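Local coordinates for BLUF domain-containing protein (Acinetobacter baumannii, PDB 6W6Z) that binds flavin mononucleotide and probably acts as a blue-light photoreceptor of the BLUF family, at residues 17-20 / 21-25; 63-66 / 67-70; 105-108 / 109-112; 118-121 / 122-126; 129-132 / 133-136. One frame throughout, in Å; residues are numbered along the deposited sequence.

Overall arrangement
All five contacts are local, each within one continuous stretch, and along the chain they follow in series without nesting or crossing. Interaction 1 is the opening of helix 18-36. Interaction 2 closes helix 57-67 with a turn that leads toward strand 73-83. Both touch the flavin, and their centres lie about 17 Å apart. Interaction 3 ends helix 101-109. After a loop, interaction 4 leads into helix 125-134, and interaction 5 ends that helix. Interactions 3 and 4 pack together: Met-110 meets Leu-120 and Asn-124, and Phe-106 meets Asn-124. Interactions 4 and 5 share helix 125-134, which lies against the five-stranded mixed sheet.

Interaction 1. Residues 17-20 / 21-25; sequences DLLQ and DLRDI. With FMN (flavin mononucleotide), chain B.
Asp-21 N bonds to Asp-17 O at 3.2 Å and Leu-22 N to Leu-18 O at 2.9 Å. These i to i+4 bonds open helix 18-36 of the BLUF domain. Arg-23 N to Leu-19 O and Asp-24 N to Gln-20 O continue the series. Asp-17 is the N-cap residue, and its OD1 takes a weak bond of 3.3 Å from Gln-20 N. On the sheet side, Leu-18 and Leu-22 cross obliquely, with Leu-18 CD1 3.7 Å from Leu-22 CG. Leu-18 CG is anti to its own nitrogen (chi1 174°), whereas Leu-22 CG lies beside its nitrogen (chi1 -67°). These two settings bring the branches together one turn apart. Tyr-44 of strand 39-45 touches both. On another face, Leu-19 CD1 packs on the aliphatic part of Arg-23, 3.8 Å from CD. The charged end of Arg-23 goes further, and NH1 bonds to Asn-141 O. Asp-21 OD2 is paired with Asn-15 ND2. At the far end of the segment the helix meets the dimethylbenzene part of the flavin. There Ile-25 CG2 lies 3.8 Å from FMN C6, and Ile-25 CD1 is 3.7 Å from the methyl carbon C8M.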
# COMPACT_ATOMS: atom_id res chain seq x y z
N ASP A 17 -10.27 6.77 -14.71
CA ASP A 17 -8.98 7.50 -14.67
C ASP A 17 -8.10 6.96 -13.52
O ASP A 17 -7.91 7.65 -12.48
CB ASP A 17 -9.18 9.01 -14.64
CG ASP A 17 -7.89 9.73 -15.07
OD1 ASP A 17 -6.81 9.04 -15.23
OD2 ASP A 17 -7.96 10.96 -15.23
N LEU A 18 -7.52 5.78 -13.75
CA LEU A 18 -6.61 5.10 -12.78
C LEU A 18 -5.38 5.97 -12.53
O LEU A 18 -4.96 6.08 -11.40
CB LEU A 18 -6.20 3.74 -13.37
CG LEU A 18 -5.15 2.99 -12.56
CD1 LEU A 18 -5.63 2.78 -11.12
CD2 LEU A 18 -4.82 1.68 -13.21
N LEU A 19 -4.77 6.53 -13.58
CA LEU A 19 -3.50 7.28 -13.40
C LEU A 19 -3.73 8.43 -12.43
O LEU A 19 -2.90 8.66 -11.52
CB LEU A 19 -3.04 7.75 -14.78
CG LEU A 19 -1.76 8.57 -14.76
CD1 LEU A 19 -0.64 7.80 -14.06
CD2 LEU A 19 -1.40 8.99 -16.17
N GLN A 20 -4.83 9.17 -12.59
CA GLN A 20 -5.05 10.33 -11.68
C GLN A 20 -5.31 9.81 -10.26
O GLN A 20 -4.85 10.44 -9.29
CB GLN A 20 -6.22 11.21 -12.16
CG GLN A 20 -6.33 12.50 -11.36
CD GLN A 20 -7.44 13.42 -11.81
OE1 GLN A 20 -8.29 13.08 -12.63
NE2 GLN A 20 -7.45 14.62 -11.26
N ASP A 21 -6.03 8.70 -10.13
CA ASP A 21 -6.34 8.12 -8.79
C ASP A 21 -5.06 7.71 -8.07
O ASP A 21 -4.89 8.09 -6.91
CB ASP A 21 -7.30 6.94 -8.87
CG ASP A 21 -8.77 7.31 -9.02
OD1 ASP A 21 -9.07 8.50 -8.93
OD2 ASP A 21 -9.60 6.38 -9.19
N LEU A 22 -4.15 7.02 -8.75
CA LEU A 22 -2.87 6.58 -8.14
C LEU A 22 -2.05 7.82 -7.75
O LEU A 22 -1.52 7.84 -6.65
CB LEU A 22 -2.11 5.71 -9.16
CG LEU A 22 -2.76 4.37 -9.48
CD1 LEU A 22 -2.00 3.67 -10.60
CD2 LEU A 22 -2.79 3.46 -8.27
N ARG A 23 -1.93 8.81 -8.64
CA ARG A 23 -1.17 10.04 -8.31
C ARG A 23 -1.81 10.75 -7.12
O ARG A 23 -1.07 11.16 -6.18
CB ARG A 23 -1.05 10.92 -9.56
CG ARG A 23 -0.23 10.28 -10.67
CD ARG A 23 -0.35 10.99 -12.01
NE ARG A 23 0.55 12.11 -12.13
CZ ARG A 23 0.60 12.95 -13.17
NH1 ARG A 23 1.47 13.96 -13.15
NH2 ARG A 23 -0.15 12.72 -14.24
N ASP A 24 -3.13 10.86 -7.10
CA ASP A 24 -3.89 11.49 -5.97
C ASP A 24 -3.68 10.73 -4.65
O ASP A 24 -3.33 11.36 -3.58
CB ASP A 24 -5.38 11.57 -6.27
CG ASP A 24 -5.80 12.67 -7.23
OD1 ASP A 24 -5.00 13.56 -7.50
OD2 ASP A 24 -6.92 12.61 -7.70
N ILE A 25 -3.81 9.41 -4.69
CA ILE A 25 -3.59 8.57 -3.47
C ILE A 25 -2.18 8.83 -2.91
O ILE A 25 -2.04 9.07 -1.71
CB ILE A 25 -3.83 7.10 -3.80
CG1 ILE A 25 -5.31 6.83 -4.10
CG2 ILE A 25 -3.30 6.21 -2.70
CD1 ILE A 25 -5.57 5.48 -4.73
N1 FMN B . -4.20 8.41 3.00
C2 FMN B . -3.17 8.64 3.83
O2 FMN B . -3.21 9.70 4.53
N3 FMN B . -2.19 7.72 4.03
C4 FMN B . -2.14 6.56 3.36
O4 FMN B . -1.23 5.74 3.52
C4A FMN B . -3.19 6.27 2.40
N5 FMN B . -3.22 5.17 1.67
C5A FMN B . -4.28 4.97 0.85
C6 FMN B . -4.28 3.81 0.10
C7 FMN B . -5.35 3.52 -0.73
C7M FMN B . -5.28 2.26 -1.53
C8 FMN B . -6.42 4.50 -0.96
C8M FMN B . -7.53 4.15 -1.94
C9 FMN B . -6.41 5.66 -0.20
C9A FMN B . -5.35 5.93 0.66
N10 FMN B . -5.28 7.11 1.39
C10 FMN B . -4.23 7.28 2.27
C1' FMN B . -6.30 8.20 1.28
C2' FMN B . -7.38 8.23 2.34
O2' FMN B . -8.32 7.18 2.07
C3' FMN B . -8.09 9.61 2.25
O3' FMN B . -8.40 9.96 0.90
C4' FMN B . -7.23 10.76 2.73
O4' FMN B . -6.74 10.48 4.07
C5' FMN B . -8.05 12.07 2.78
O5' FMN B . -9.16 12.02 3.71
P FMN B . -10.14 13.31 4.03
O1P FMN B . -11.29 13.10 3.06
O2P FMN B . -10.46 13.09 5.50
O3P FMN B . -9.35 14.57 3.73

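Interaction 2. Residues 63-66 / 67-70; sequences LFEK and IQKD. With FMN (flavin mononucleotide), chain B.
Ile-67 N bonds to Leu-63 O and Gln-68 N to Phe-64 O, both at 2.9 Å, as helix 57-67 runs out into a type I beta turn from Ile-67 to Asp-70. The turn is closed by Asp-70 N to Ile-67 O. Lys-69 N also bonds to Lys-66 O. Leu-63 and Ile-67 form the flavin-facing side of this helix end. Leu-63 CG touches Ile-67 CD1 at 3.7 Å. Leu-63 CD1 then rests 3.6 Å from FMN C2, while Ile-67 CD1 lies 3.7 Å from N5. Both methyls are on one face of the isoalloxazine, and Ile-25 packs on the opposite face. Away from the flavin, Gln-68 folds back over the Phe-64 ring. Its CG makes a CH-pi contact, 4.2 Å from the ring centroid and 14° off the normal. Gln-68 NE2 lies over the rim of the ring near CD2 and CE2. The Phe-64 ring also meets Tyr-7 and Trp-78 of the sheet. The polar ends hold the ribityl chain. Lys-66 bends at chi3 and chi4 (-33° and 87°), which lets NZ donate a hydrogen bond to FMN O4' (2.7 Å). FMN O2' donates to Asp-70 OD2 at 2.6 Å. Asp-70 OD2 also forms a salt bridge with Arg-72 NH2. That pairing would favour a charged carboxylate as acceptor. The helix end and the turn after it thus offer apolar packing to the flavin ring, and a donor and an acceptor to its sugar-alcohol chain.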
# COMPACT_ATOMS: atom_id res chain seq x y z
N LEU A 63 -6.09 5.87 10.76
CA LEU A 63 -5.81 6.03 9.31
C LEU A 63 -6.49 4.88 8.57
O LEU A 63 -7.21 5.16 7.63
CB LEU A 63 -4.32 6.08 9.02
CG LEU A 63 -3.93 6.00 7.55
CD1 LEU A 63 -4.58 7.13 6.75
CD2 LEU A 63 -2.44 6.07 7.35
N PHE A 64 -6.30 3.63 9.00
CA PHE A 64 -6.96 2.47 8.35
C PHE A 64 -8.50 2.66 8.29
O PHE A 64 -9.10 2.28 7.25
CB PHE A 64 -6.56 1.16 9.03
CG PHE A 64 -7.14 -0.06 8.39
CD1 PHE A 64 -6.99 -0.29 7.02
CD2 PHE A 64 -7.76 -1.03 9.15
CE1 PHE A 64 -7.51 -1.43 6.42
CE2 PHE A 64 -8.23 -2.20 8.56
CZ PHE A 64 -8.11 -2.39 7.20
N GLU A 65 -9.14 3.12 9.38
CA GLU A 65 -10.62 3.38 9.43
C GLU A 65 -11.02 4.34 8.30
O GLU A 65 -11.97 4.03 7.59
CB GLU A 65 -11.06 3.94 10.79
CG GLU A 65 -11.66 2.89 11.72
CD GLU A 65 -11.52 3.14 13.22
OE1 GLU A 65 -11.30 4.30 13.63
OE2 GLU A 65 -11.62 2.16 14.01
N LYS A 66 -10.23 5.39 8.09
CA LYS A 66 -10.41 6.38 7.00
C LYS A 66 -10.22 5.72 5.64
O LYS A 66 -11.08 5.91 4.78
CB LYS A 66 -9.46 7.57 7.17
CG LYS A 66 -9.69 8.36 8.45
CD LYS A 66 -9.18 9.82 8.49
CE LYS A 66 -7.93 10.09 7.68
NZ LYS A 66 -8.26 10.41 6.27
N ILE A 67 -9.17 4.92 5.47
CA ILE A 67 -8.85 4.30 4.15
C ILE A 67 -10.00 3.34 3.80
O ILE A 67 -10.36 3.23 2.58
CB ILE A 67 -7.49 3.58 4.17
CG1 ILE A 67 -6.32 4.56 4.27
CG2 ILE A 67 -7.36 2.64 2.99
CD1 ILE A 67 -4.99 3.89 4.67
N GLN A 68 -10.56 2.66 4.79
CA GLN A 68 -11.63 1.67 4.50
C GLN A 68 -12.80 2.35 3.79
O GLN A 68 -13.51 1.63 3.13
CB GLN A 68 -12.21 1.04 5.76
CG GLN A 68 -11.34 -0.01 6.40
CD GLN A 68 -11.93 -0.30 7.77
OE1 GLN A 68 -13.12 -0.52 7.90
NE2 GLN A 68 -11.10 -0.23 8.81
N LYS A 69 -13.04 3.65 4.01
CA LYS A 69 -14.20 4.39 3.43
C LYS A 69 -13.86 4.97 2.05
O LYS A 69 -14.78 5.51 1.39
CB LYS A 69 -14.62 5.51 4.40
CG LYS A 69 -14.92 4.99 5.79
CD LYS A 69 -15.31 6.05 6.77
CE LYS A 69 -14.98 5.63 8.18
NZ LYS A 69 -15.73 6.43 9.16
N ASP A 70 -12.61 4.89 1.60
CA ASP A 70 -12.16 5.62 0.38
C ASP A 70 -12.96 5.07 -0.81
O ASP A 70 -12.98 3.85 -0.96
CB ASP A 70 -10.65 5.53 0.21
CG ASP A 70 -10.09 6.52 -0.79
OD1 ASP A 70 -10.46 6.42 -1.99
OD2 ASP A 70 -9.28 7.35 -0.37
N1 FMN B . -4.20 8.41 3.00
C2 FMN B . -3.17 8.64 3.83
O2 FMN B . -3.21 9.70 4.53
N3 FMN B . -2.19 7.72 4.03
C4 FMN B . -2.14 6.56 3.36
O4 FMN B . -1.23 5.74 3.52
C4A FMN B . -3.19 6.27 2.40
N5 FMN B . -3.22 5.17 1.67
C5A FMN B . -4.28 4.97 0.85
C6 FMN B . -4.28 3.81 0.10
C7 FMN B . -5.35 3.52 -0.73
C7M FMN B . -5.28 2.26 -1.53
C8 FMN B . -6.42 4.50 -0.96
C8M FMN B . -7.53 4.15 -1.94
C9 FMN B . -6.41 5.66 -0.20
C9A FMN B . -5.35 5.93 0.66
N10 FMN B . -5.28 7.11 1.39
C10 FMN B . -4.23 7.28 2.27
C1' FMN B . -6.30 8.20 1.28
C2' FMN B . -7.38 8.23 2.34
O2' FMN B . -8.32 7.18 2.07
C3' FMN B . -8.09 9.61 2.25
O3' FMN B . -8.40 9.96 0.90
C4' FMN B . -7.23 10.76 2.73
O4' FMN B . -6.74 10.48 4.07
C5' FMN B . -8.05 12.07 2.78
O5' FMN B . -9.16 12.02 3.71
P FMN B . -10.14 13.31 4.03
O1P FMN B . -11.29 13.10 3.06
O2P FMN B . -10.46 13.09 5.50
O3P FMN B . -9.35 14.57 3.73

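Interaction 3. Residues 105-108 / 109-112; sequences TFFL and NMGE
Met-110 takes a chi1 of 67°, which places CG between its backbone nitrogen and carbonyl carbon, and the chain then runs extended. A chi1 of 173° at Phe-106 swings the ring toward the end of the helix. The two meet in a Met-aromatic contact at the Schellman motif that ends helix 101-109. Met-110 SD is 4.7 Å from the centroid of the Phe-106 ring, approaching obliquely at 27° from the normal. Met-110 CE touches Phe-106 CE2 at 3.8 Å. Leu-120 of the following loop touches both side chains. The Schellman bonds are Glu-112 N to Phe-107 O (3.0 Å) and Gly-111 N to Leu-108 O (3.1 Å). Gly-111, with positive phi, is the C-prime residue. Met-110 N bonds to Phe-106 O and, weakly, to Phe-107 O. One turn back, Thr-105 and Asn-109 lie side by side, with Thr-105 CG2 3.4 Å from Asn-109 ND2. Thr-105 OG1 is bonded to Thr-101 O. Past the glycine, the chain folds back against the helix. Glu-112 CB comes in at the edge of the Phe-107 ring, near its plane, 3.9 Å from CD1.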
# COMPACT_ATOMS: atom_id res chain seq x y z
N THR A 105 7.38 -13.67 -10.46
CA THR A 105 8.01 -15.00 -10.20
C THR A 105 7.49 -15.59 -8.88
O THR A 105 7.13 -16.76 -8.83
CB THR A 105 9.53 -14.93 -10.28
OG1 THR A 105 9.80 -14.54 -11.62
CG2 THR A 105 10.18 -16.25 -9.94
N PHE A 106 7.34 -14.77 -7.84
CA PHE A 106 6.82 -15.20 -6.53
C PHE A 106 5.41 -15.80 -6.67
O PHE A 106 5.11 -16.92 -6.14
CB PHE A 106 6.88 -14.01 -5.59
CG PHE A 106 6.22 -14.27 -4.27
CD1 PHE A 106 6.76 -15.21 -3.40
CD2 PHE A 106 5.04 -13.64 -3.93
CE1 PHE A 106 6.17 -15.45 -2.18
CE2 PHE A 106 4.44 -13.89 -2.71
CZ PHE A 106 5.02 -14.77 -1.83
N PHE A 107 4.55 -15.08 -7.38
CA PHE A 107 3.13 -15.45 -7.55
C PHE A 107 3.06 -16.76 -8.36
O PHE A 107 2.35 -17.71 -7.96
CB PHE A 107 2.37 -14.29 -8.20
CG PHE A 107 1.78 -13.30 -7.24
CD1 PHE A 107 0.50 -13.47 -6.75
CD2 PHE A 107 2.47 -12.16 -6.84
CE1 PHE A 107 -0.08 -12.56 -5.87
CE2 PHE A 107 1.89 -11.24 -5.96
CZ PHE A 107 0.62 -11.44 -5.48
N LEU A 108 3.77 -16.80 -9.48
CA LEU A 108 3.73 -17.96 -10.41
C LEU A 108 4.30 -19.20 -9.72
O LEU A 108 3.75 -20.31 -9.97
CB LEU A 108 4.49 -17.63 -11.69
CG LEU A 108 3.83 -16.62 -12.61
CD1 LEU A 108 4.85 -16.12 -13.64
CD2 LEU A 108 2.61 -17.20 -13.32
N ASN A 109 5.35 -19.04 -8.90
CA ASN A 109 6.03 -20.20 -8.29
C ASN A 109 5.13 -20.83 -7.25
O ASN A 109 5.32 -22.03 -7.02
CB ASN A 109 7.35 -19.84 -7.60
CG ASN A 109 8.48 -19.81 -8.59
OD1 ASN A 109 8.36 -20.33 -9.69
ND2 ASN A 109 9.57 -19.16 -8.22
N MET A 110 4.22 -20.05 -6.64
CA MET A 110 3.28 -20.65 -5.66
C MET A 110 1.92 -20.96 -6.29
O MET A 110 1.01 -21.34 -5.53
CB MET A 110 3.12 -19.77 -4.41
CG MET A 110 2.45 -18.46 -4.64
SD MET A 110 2.14 -17.70 -3.01
CE MET A 110 1.47 -16.13 -3.55
N GLY A 111 1.82 -20.87 -7.62
CA GLY A 111 0.67 -21.42 -8.37
C GLY A 111 -0.44 -20.42 -8.66
O GLY A 111 -1.50 -20.85 -9.12
N GLU A 112 -0.21 -19.12 -8.45
CA GLU A 112 -1.17 -18.07 -8.86
C GLU A 112 -0.89 -17.71 -10.32
O GLU A 112 0.28 -17.72 -10.73
CB GLU A 112 -1.07 -16.87 -7.93
CG GLU A 112 -1.31 -17.21 -6.47
CD GLU A 112 -2.58 -17.97 -6.15
OE1 GLU A 112 -2.59 -18.63 -5.13
OE2 GLU A 112 -3.55 -17.88 -6.91

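Interaction 4. Residues 118-121 / 122-126; sequences LLLN and QQNLK
Asn-121 and Asn-124 exchange bonds between side chain and backbone, the reciprocal pattern of a capping box, where the chain enters helix 125-134. Asn-121 N donates to Asn-124 OD1 at 2.9 Å, and the bond is almost straight (177°). In return, Asn-124 N donates to Asn-121 OD1 at 3.1 Å, with the donor tilted from the carbonyl plane. A second, weak bond runs from Asn-124 N to the backbone oxygen of Asn-121. The two side chains cross at about a right angle, yet their amide planes are only 18° apart and stack. Chi1 of 67° at Asn-121 turns the amide in over the following turn, where OD1 meets Asn-124 N. The stacking leaves the two acceptor oxygens, Asn-121 OD1 and Asn-124 OD1, 3.4 Å apart. Each has an N-H donor of its own to offset that closeness. Leu-120 packs against Asn-124. Its CD2 touches Asn-124 CB at 3.8 Å, and its CD1 comes within 4.4 Å of Leu-125 CD2. Leu-120 also touches Phe-107, which joins this entry to helix 101-109. Leu-125 instead packs on Cys-6 and Cys-80 of the sheet. Gln-122 NE2 adds a bond to Leu-79 O. A water joins the loop to the asparagine pair: it donates to Leu-119 O at 2.9 Å and to Asn-124 OD1 at 2.6 Å.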
# COMPACT_ATOMS: atom_id res chain seq x y z
N LEU A 118 -5.00 -9.77 -3.25
CA LEU A 118 -6.09 -10.42 -2.48
C LEU A 118 -5.85 -11.94 -2.37
O LEU A 118 -6.48 -12.55 -1.48
CB LEU A 118 -7.44 -10.10 -3.12
CG LEU A 118 -7.93 -8.67 -2.89
CD1 LEU A 118 -9.05 -8.31 -3.86
CD2 LEU A 118 -8.38 -8.50 -1.47
N LEU A 119 -5.02 -12.53 -3.25
CA LEU A 119 -4.67 -13.97 -3.23
C LEU A 119 -3.64 -14.27 -2.13
O LEU A 119 -3.36 -15.46 -1.93
CB LEU A 119 -4.04 -14.36 -4.57
CG LEU A 119 -4.89 -14.16 -5.83
CD1 LEU A 119 -4.02 -14.29 -7.07
CD2 LEU A 119 -6.03 -15.15 -5.87
N LEU A 120 -3.01 -13.28 -1.51
CA LEU A 120 -1.95 -13.53 -0.49
C LEU A 120 -2.58 -13.96 0.85
O LEU A 120 -3.68 -13.46 1.20
CB LEU A 120 -1.11 -12.26 -0.28
CG LEU A 120 -0.23 -11.79 -1.43
CD1 LEU A 120 0.39 -10.45 -1.07
CD2 LEU A 120 0.83 -12.81 -1.79
N ASN A 121 -1.88 -14.83 1.60
CA ASN A 121 -2.22 -15.15 3.01
C ASN A 121 -1.13 -14.54 3.90
O ASN A 121 -0.14 -14.02 3.39
CB ASN A 121 -2.46 -16.65 3.19
CG ASN A 121 -1.22 -17.51 3.00
OD1 ASN A 121 -0.14 -17.15 3.48
ND2 ASN A 121 -1.37 -18.64 2.30
N GLN A 122 -1.33 -14.58 5.21
CA GLN A 122 -0.42 -13.92 6.18
C GLN A 122 0.99 -14.53 6.10
O GLN A 122 1.98 -13.78 6.28
CB GLN A 122 -1.00 -14.01 7.58
CG GLN A 122 -2.27 -13.19 7.76
CD GLN A 122 -3.54 -13.92 7.41
OE1 GLN A 122 -3.52 -14.97 6.75
NE2 GLN A 122 -4.65 -13.34 7.82
N GLN A 123 1.10 -15.83 5.83
CA GLN A 123 2.43 -16.49 5.73
C GLN A 123 3.20 -15.95 4.52
O GLN A 123 4.43 -15.82 4.61
CB GLN A 123 2.28 -18.01 5.65
CG GLN A 123 1.69 -18.63 6.90
CD GLN A 123 2.66 -18.66 8.08
OE1 GLN A 123 3.86 -18.43 7.94
NE2 GLN A 123 2.13 -18.98 9.25
N ASN A 124 2.53 -15.61 3.44
CA ASN A 124 3.19 -15.07 2.21
C ASN A 124 3.89 -13.74 2.48
O ASN A 124 4.77 -13.36 1.64
CB ASN A 124 2.20 -14.88 1.07
CG ASN A 124 1.54 -16.16 0.63
OD1 ASN A 124 0.37 -16.15 0.29
ND2 ASN A 124 2.32 -17.24 0.60
N LEU A 125 3.46 -12.99 3.51
CA LEU A 125 3.95 -11.61 3.82
C LEU A 125 5.43 -11.62 4.22
O LEU A 125 6.09 -10.61 3.93
CB LEU A 125 3.09 -10.98 4.92
CG LEU A 125 1.60 -10.84 4.58
CD1 LEU A 125 0.90 -9.98 5.62
CD2 LEU A 125 1.38 -10.28 3.18
N LYS A 126 5.93 -12.70 4.82
CA LYS A 126 7.40 -12.95 4.95
C LYS A 126 8.06 -12.49 3.65
O LYS A 126 8.71 -11.40 3.66
CB LYS A 126 7.73 -14.43 5.23
O HOH W 1 -1.45 -17.45 -1.10

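Interaction 5. Residues 129-132 / 133-136; sequences LNEL and LIAE
Ile-134 packs back on Asn-130 and Glu-131 in a local contact along the last turn of helix 125-134, which lies against the sheet of the BLUF domain. Three i to i+4 bonds build the turn. Leu-133 N bonds to Leu-129 O at 2.8 Å, Ile-134 N to Asn-130 O at 3.0 Å and Ala-135 N to Glu-131 O at 2.9 Å. Ala-135 is the first residue to leave helical angles. Lys-95 NZ is bonded to the oxygens of both Leu-132 and Ala-135, a positive group at the C-terminal end of the helix that probably offsets the partial negative charge of the carbonyls. Leu-132 faces inward onto Phe-50, Val-41, Tyr-43 and Val-97, while Leu-129 covers Phe-50 and Cys-52. Ile-134 belongs to the exposed side. Its chi1 of 72° tucks CG1 in over its own backbone, and CD1 extends back toward the preceding turn. Ile-134 CG2 lies 3.4 Å from Asn-130 O and 4.0 Å from Asn-130 OD1. Glu-131 OE2 is bonded to Asn-102 ND2, linking the helix to helix 101-109. The methyl CD1 of Ile-134 ends 4.0 Å from Glu-131 OE2 and 4.1 Å from Asn-130 ND2.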
# COMPACT_ATOMS: atom_id res chain seq x y z
N LEU A 129 6.52 -8.81 1.72
CA LEU A 129 7.04 -7.55 2.28
C LEU A 129 8.51 -7.39 1.89
O LEU A 129 8.92 -6.26 1.54
CB LEU A 129 6.85 -7.53 3.79
CG LEU A 129 5.44 -7.30 4.30
CD1 LEU A 129 5.41 -7.36 5.83
CD2 LEU A 129 4.89 -5.96 3.81
N ASN A 130 9.30 -8.47 1.92
CA ASN A 130 10.73 -8.37 1.60
C ASN A 130 10.86 -7.93 0.14
O ASN A 130 11.70 -7.04 -0.11
CB ASN A 130 11.52 -9.64 1.93
CG ASN A 130 12.95 -9.50 1.47
OD1 ASN A 130 13.75 -8.80 2.10
ND2 ASN A 130 13.24 -10.07 0.31
N GLU A 131 10.05 -8.48 -0.77
CA GLU A 131 10.05 -8.10 -2.20
C GLU A 131 9.69 -6.62 -2.33
O GLU A 131 10.30 -5.93 -3.15
CB GLU A 131 9.11 -8.96 -3.05
CG GLU A 131 9.59 -10.38 -3.30
CD GLU A 131 10.96 -10.49 -3.96
OE1 GLU A 131 11.78 -11.32 -3.47
OE2 GLU A 131 11.24 -9.71 -4.91
N LEU A 132 8.73 -6.15 -1.54
CA LEU A 132 8.30 -4.71 -1.61
C LEU A 132 9.42 -3.81 -1.06
O LEU A 132 9.59 -2.70 -1.60
CB LEU A 132 7.02 -4.51 -0.82
CG LEU A 132 5.76 -5.19 -1.37
CD1 LEU A 132 4.55 -4.74 -0.55
CD2 LEU A 132 5.55 -4.88 -2.84
N LEU A 133 10.13 -4.26 -0.03
CA LEU A 133 11.28 -3.51 0.53
C LEU A 133 12.40 -3.40 -0.51
O LEU A 133 12.94 -2.30 -0.65
CB LEU A 133 11.77 -4.20 1.80
CG LEU A 133 12.96 -3.52 2.48
CD1 LEU A 133 12.63 -2.09 2.90
CD2 LEU A 133 13.44 -4.32 3.69
N ILE A 134 12.76 -4.48 -1.20
CA ILE A 134 13.95 -4.49 -2.10
C ILE A 134 13.61 -3.92 -3.48
O ILE A 134 14.52 -3.43 -4.13
CB ILE A 134 14.62 -5.88 -2.18
CG1 ILE A 134 13.80 -6.90 -2.97
CG2 ILE A 134 14.98 -6.35 -0.77
CD1 ILE A 134 14.48 -8.25 -3.13
N ALA A 135 12.35 -3.96 -3.92
CA ALA A 135 11.90 -3.37 -5.20
C ALA A 135 12.38 -1.91 -5.34
O ALA A 135 12.40 -1.15 -4.33
CB ALA A 135 10.39 -3.46 -5.30
N GLU A 136 12.76 -1.53 -6.56
CA GLU A 136 12.97 -0.11 -6.97
C GLU A 136 11.60 0.57 -6.84
O GLU A 136 10.65 0.00 -7.36
CB GLU A 136 13.44 -0.02 -8.43